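Spectinomycin phosphotransferase (Legionella pneumophila, PDB 3I1A) probably transfers a phosphate group from a nucleotide to the antibiotic spectinomycin, as a resistance enzyme with a protein-kinase-like fold. Local coordinates at residues W150-I153 with V154-F157. Numbering follows the deposited sequence.
Sequences WREI and VRSF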
ATOM      1  N   TRP A 150      10.099  -3.120 -14.116  1.00 26.50           N
ATOM      2  CA  TRP A 150      11.054  -2.959 -13.028  1.00 25.06           C
ATOM      3  C   TRP A 150      12.282  -3.831 -13.175  1.00 24.79           C
ATOM      4  O   TRP A 150      13.395  -3.412 -12.850  1.00 25.18           O
ATOM      5  CB  TRP A 150      10.356  -3.243 -11.700  1.00 25.79           C
ATOM      6  CG  TRP A 150       9.082  -2.498 -11.621  1.00 27.54           C
ATOM      7  CD1 TRP A 150       7.817  -3.006 -11.740  1.00 28.87           C
ATOM      8  CD2 TRP A 150       8.937  -1.085 -11.453  1.00 28.61           C
ATOM      9  NE1 TRP A 150       6.888  -1.989 -11.650  1.00 30.38           N
ATOM     10  CE2 TRP A 150       7.550  -0.800 -11.476  1.00 29.81           C
ATOM     11  CE3 TRP A 150       9.845  -0.030 -11.285  1.00 28.19           C
ATOM     12  CZ2 TRP A 150       7.050   0.495 -11.335  1.00 30.84           C
ATOM     13  CZ3 TRP A 150       9.345   1.261 -11.145  1.00 29.68           C
ATOM     14  CH2 TRP A 150       7.961   1.511 -11.171  1.00 31.55           C
ATOM     15  N   ARG A 151      12.095  -5.055 -13.651  1.00 22.15           N
ATOM     16  CA  ARG A 151      13.244  -5.914 -13.836  1.00 22.19           C
ATOM     17  C   ARG A 151      14.187  -5.268 -14.848  1.00 22.75           C
ATOM     18  O   ARG A 151      15.395  -5.322 -14.692  1.00 23.84           O
ATOM     19  CB  ARG A 151      12.805  -7.290 -14.336  1.00 24.36           C
ATOM     20  CG  ARG A 151      12.058  -8.090 -13.276  1.00 23.67           C
ATOM     21  CD  ARG A 151      11.831  -9.521 -13.721  1.00 23.19           C
ATOM     22  NE  ARG A 151      10.802  -9.647 -14.743  1.00 25.13           N
ATOM     23  CZ  ARG A 151       9.496  -9.597 -14.511  1.00 25.69           C
ATOM     24  NH1 ARG A 151       9.042  -9.406 -13.274  1.00 25.05           N
ATOM     25  NH2 ARG A 151       8.637  -9.783 -15.513  1.00 22.79           N
ATOM     26  N   GLU A 152      13.626  -4.657 -15.878  1.00 22.97           N
ATOM     27  CA  GLU A 152      14.440  -4.009 -16.904  1.00 25.53           C
ATOM     28  C   GLU A 152      15.198  -2.828 -16.320  1.00 25.18           C
ATOM     29  O   GLU A 152      16.388  -2.659 -16.594  1.00 25.48           O
ATOM     30  CB  GLU A 152      13.566  -3.543 -18.078  1.00 28.54           C
ATOM     31  CG  GLU A 152      12.903  -4.698 -18.826  1.00 33.90           C
ATOM     32  CD  GLU A 152      12.024  -4.245 -19.981  1.00 37.23           C
ATOM     33  OE1 GLU A 152      11.352  -3.197 -19.864  1.00 41.75           O
ATOM     34  OE2 GLU A 152      11.988  -4.951 -21.006  1.00 39.39           O
ATOM     35  N   ILE A 153      14.521  -2.024 -15.506  1.00 23.27           N
ATOM     36  CA  ILE A 153      15.174  -0.867 -14.894  1.00 21.45           C
ATOM     37  C   ILE A 153      16.351  -1.296 -14.030  1.00 21.33           C
ATOM     38  O   ILE A 153      17.418  -0.680 -14.076  1.00 23.00           O
ATOM     39  CB  ILE A 153      14.186  -0.057 -14.040  1.00 21.72           C
ATOM     40  CG1 ILE A 153      13.222   0.694 -14.954  1.00 22.40           C
ATOM     41  CG2 ILE A 153      14.936   0.948 -13.163  1.00 21.36           C
ATOM     42  CD1 ILE A 153      11.992   1.220 -14.235  1.00 22.31           C
ATOM     43  N   VAL A 154      16.193  -2.351 -13.239  1.00 18.66           N
ATOM     44  CA  VAL A 154      17.312  -2.755 -12.408  1.00 20.00           C
ATOM     45  C   VAL A 154      18.462  -3.246 -13.296  1.00 21.26           C
ATOM     46  O   VAL A 154      19.626  -3.051 -12.968  1.00 20.26           O
ATOM     47  CB  VAL A 154      16.932  -3.862 -11.376  1.00 18.74           C
ATOM     48  CG1 VAL A 154      18.143  -4.279 -10.604  1.00 19.93           C
ATOM     49  CG2 VAL A 154      15.865  -3.323 -10.394  1.00 19.57           C
ATOM     50  N   ARG A 155      18.146  -3.879 -14.425  1.00 20.45           N
ATOM     51  CA  ARG A 155      19.243  -4.333 -15.283  1.00 22.27           C
ATOM     52  C   ARG A 155      19.958  -3.130 -15.879  1.00 20.78           C
ATOM     53  O   ARG A 155      21.163  -3.198 -16.125  1.00 24.16           O
ATOM     54  CB  ARG A 155      18.748  -5.253 -16.416  1.00 18.88           C
ATOM     55  CG  ARG A 155      18.196  -6.562 -15.904  1.00 24.50           C
ATOM     56  CD  ARG A 155      18.012  -7.588 -17.005  1.00 23.44           C
ATOM     57  NE  ARG A 155      17.133  -8.662 -16.567  1.00 25.04           N
ATOM     58  CZ  ARG A 155      15.833  -8.712 -16.861  1.00 26.87           C
ATOM     59  NH1 ARG A 155      15.282  -7.757 -17.597  1.00 26.53           N
ATOM     60  NH2 ARG A 155      15.080  -9.708 -16.413  1.00 27.07           N
ATOM     61  N   SER A 156      19.227  -2.041 -16.122  1.00 22.45           N
ATOM     62  CA  SER A 156      19.865  -0.852 -16.683  1.00 22.45           C
ATOM     63  C   SER A 156      20.877  -0.286 -15.692  1.00 23.65           C
ATOM     64  O   SER A 156      21.786   0.442 -16.094  1.00 22.51           O
ATOM     65  CB  SER A 156      18.837   0.223 -17.042  1.00 22.92           C
ATOM     66  OG  SER A 156      18.262   0.810 -15.882  1.00 23.69           O
ATOM     67  N   PHE A 157      20.737  -0.618 -14.407  1.00 20.83           N
ATOM     68  CA  PHE A 157      21.680  -0.122 -13.390  1.00 21.62           C
ATOM     69  C   PHE A 157      23.036  -0.812 -13.466  1.00 21.50           C
ATOM     70  O   PHE A 157      24.054  -0.215 -13.122  1.00 22.18           O
ATOM     71  CB  PHE A 157      21.171  -0.346 -11.950  1.00 19.13           C
ATOM     72  CG  PHE A 157      19.930   0.434 -11.575  1.00 19.03           C
ATOM     73  CD1 PHE A 157      19.432   1.461 -12.383  1.00 15.98           C
ATOM     74  CD2 PHE A 157      19.277   0.144 -10.380  1.00 15.60           C
ATOM     75  CE1 PHE A 157      18.312   2.178 -12.005  1.00 18.09           C
ATOM     76  CE2 PHE A 157      18.143   0.867  -9.992  1.00 17.37           C
ATOM     77  CZ  PHE A 157      17.662   1.882 -10.804  1.00 17.04           C
TER
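Phe-157 and Ile-153, one helical turn apart, run alongside each other in a common direction. The CG2 branch of Ile-153 reaches the outer end of the ring, 3.7 Å from Phe-157 CZ. Chi1 of -73° puts CG1 of Ile-153 beside the backbone N and leaves CG2 anti to that N. Ile-153 O lies over one face of the ring, 3.4 Å above its plane and displaced toward the rim. Ile-153 O also takes the hydroxyl of Ser-156, a very short hydrogen bond of 2.5 Å between OG and O. The Ser-156 chi1 of 70° sets OG between the backbone N and the carbonyl carbon, within reach of this oxygen. Phe-157 N adds only a weak bond to Ile-153 O. These i to i+4 and i to i+3 contacts belong to helix 149-157, part of the helical region far from the nucleotide site in this kinase-like phosphotransferase. Earlier in the helix the backbone bonds are regular, as from Val-154 N to Trp-150 O at 3.0 Å. On another side, the extended Arg-155 chain runs back along the helix. One face of its guanidinium covers Arg-151 O, and NH2 comes within 3.9 Å of Arg-151 CB. The like charges, 4.6 Å apart from Arg-151 NE to Arg-155 NH2, share Glu-193 of helix 182-198 as a salt-bridge partner, which probably offsets their repulsion. Arg-151 NH1 also pairs with Glu-283 of helix 274-297.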